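Local coordinates for Dhd127_a (Synthetic construct, PDB 6DLM), which is a computationally designed helical hairpin that pairs with a second designed chain, Dhd127_b, to form a coiled-coil heterodimer, at residues Val63-Thr66 with His67-Ile70. Sequence-based numbering, arbitrary orientation. Where two conformers were deposited one is given.
Sequences VRET and HREI
V63 and H67 lie side by side on the buried flank of helix 44-73, one turn apart, with V63 CG1 3.6 Å from CE1 of the H67 imidazole. That methyl is anti to the backbone N (chi1 168°), which sets it alongside the ring. V63 O sits over the centre of one ring face, 3.4 Å above its plane, and also accepts the backbone bond from H67 N at 3.0 Å. Beyond the ring, H67 NE2 is hydrogen-bonded to Q15 NE2 of the Dhd127_b chain, whose L19 packs on both V63 and H67. T66 and I70 meet more lightly, CG2 to CD1 at 4.1 Å; T66 packs on L14 and I70 on L11 of helix 3-37, and T66 OG1 bonds back to E62 O. The polar flank is looser and partly exposed. Here R68 presents NE and NH2 side-on to E65 OE1, each 2.9 Å away; the oxygen lies at the guanidinium edge, almost in its plane, though the carboxylate plane is turned 66° from it. A bend at chi3 (56°) brings the guanidinium alongside the E65 carboxylate, while E69 OE2 forms a long salt bridge with R68 NH2 and E72 OE2 one with NH1. A leucine in place of R68 would probably leave E65 OE1 without its two-nitrogen grip and E72 without this salt bridge, with E69 still paired to R73. A buried, mostly aliphatic flank with a hydrogen-bonded histidine, backed by a charged one, is characteristic of an amphipathic coiled-coil helix.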
loop_
_atom_site.group_PDB
_atom_site.type_symbol
_atom_site.label_atom_id
_atom_site.label_comp_id
_atom_site.label_asym_id
_atom_site.label_seq_id
_atom_site.Cartn_x
_atom_site.Cartn_y
_atom_site.Cartn_z
ATOM N N VAL A 63 -8.303 -7.052 -1.000
ATOM C CA VAL A 63 -7.291 -7.934 -1.539
ATOM C C VAL A 63 -7.323 -9.238 -0.760
ATOM O O VAL A 63 -7.220 -10.307 -1.325
ATOM C CB VAL A 63 -5.884 -7.316 -1.447
ATOM C CG1 VAL A 63 -4.828 -8.363 -1.735
ATOM C CG2 VAL A 63 -5.765 -6.134 -2.397
ATOM N N ARG A 64 -7.459 -9.136 0.552
ATOM C CA ARG A 64 -7.523 -10.331 1.379
ATOM C C ARG A 64 -8.776 -11.165 1.056
ATOM O O ARG A 64 -8.745 -12.382 1.128
ATOM C CB ARG A 64 -7.412 -9.972 2.858
ATOM C CG ARG A 64 -6.049 -9.391 3.200
ATOM C CD ARG A 64 -5.798 -9.302 4.696
ATOM N NE ARG A 64 -4.374 -9.420 5.020
ATOM C CZ ARG A 64 -3.626 -8.416 5.448
ATOM N NH1 ARG A 64 -4.158 -7.223 5.602
ATOM N NH2 ARG A 64 -2.351 -8.603 5.717
ATOM N N GLU A 65 -9.893 -10.490 0.819
ATOM C CA GLU A 65 -11.126 -11.190 0.470
ATOM C C GLU A 65 -10.904 -11.925 -0.859
ATOM O O GLU A 65 -11.351 -13.041 -1.016
ATOM C CB GLU A 65 -12.303 -10.233 0.346
ATOM C CG GLU A 65 -12.711 -9.587 1.651
ATOM C CD GLU A 65 -13.431 -10.532 2.590
ATOM O OE1 GLU A 65 -13.778 -11.653 2.193
ATOM O OE2 GLU A 65 -13.650 -10.139 3.744
ATOM N N THR A 66 -10.215 -11.287 -1.789
ATOM C CA THR A 66 -9.916 -11.922 -3.061
ATOM C C THR A 66 -9.044 -13.175 -2.850
ATOM O O THR A 66 -9.265 -14.193 -3.488
ATOM C CB THR A 66 -9.240 -10.936 -4.021
ATOM O OG1 THR A 66 -10.081 -9.792 -4.186
ATOM C CG2 THR A 66 -9.000 -11.587 -5.358
ATOM N N HIS A 67 -8.074 -13.103 -1.948
ATOM C CA HIS A 67 -7.280 -14.291 -1.645
ATOM C C HIS A 67 -8.189 -15.399 -1.093
ATOM O O HIS A 67 -8.046 -16.540 -1.478
ATOM C CB HIS A 67 -6.200 -13.997 -0.608
ATOM C CG HIS A 67 -5.152 -13.044 -1.080
ATOM N ND1 HIS A 67 -4.334 -12.353 -0.215
ATOM C CD2 HIS A 67 -4.793 -12.660 -2.324
ATOM C CE1 HIS A 67 -3.514 -11.587 -0.907
ATOM N NE2 HIS A 67 -3.769 -11.759 -2.189
ATOM N N ARG A 68 -9.131 -15.043 -0.232
ATOM C CA ARG A 68 -10.049 -16.038 0.310
ATOM C C ARG A 68 -10.859 -16.686 -0.812
ATOM O O ARG A 68 -10.986 -17.894 -0.841
ATOM C CB ARG A 68 -10.993 -15.417 1.325
ATOM C CG ARG A 68 -12.021 -16.392 1.883
ATOM C CD ARG A 68 -13.007 -15.695 2.797
ATOM N NE ARG A 68 -13.649 -14.586 2.109
ATOM C CZ ARG A 68 -14.639 -14.728 1.237
ATOM N NH1 ARG A 68 -15.106 -15.935 0.963
ATOM N NH2 ARG A 68 -15.154 -13.666 0.638
ATOM N N GLU A 69 -11.372 -15.907 -1.756
ATOM C CA GLU A 69 -12.097 -16.492 -2.870
ATOM C C GLU A 69 -11.182 -17.436 -3.664
ATOM O O GLU A 69 -11.611 -18.508 -4.047
ATOM C CB GLU A 69 -12.634 -15.397 -3.790
ATOM C CG GLU A 69 -13.674 -14.499 -3.150
ATOM C CD GLU A 69 -15.071 -15.074 -3.240
ATOM O OE1 GLU A 69 -15.216 -16.193 -3.747
ATOM O OE2 GLU A 69 -16.014 -14.404 -2.798
ATOM N N ILE A 70 -9.936 -17.041 -3.879
ATOM C CA ILE A 70 -9.015 -17.890 -4.610
ATOM C C ILE A 70 -8.754 -19.192 -3.862
ATOM O O ILE A 70 -8.839 -20.252 -4.452
ATOM C CB ILE A 70 -7.693 -17.179 -4.904
ATOM C CG1 ILE A 70 -7.916 -16.078 -5.938
ATOM C CG2 ILE A 70 -6.662 -18.169 -5.420
ATOM C CD1 ILE A 70 -6.830 -15.037 -5.959
#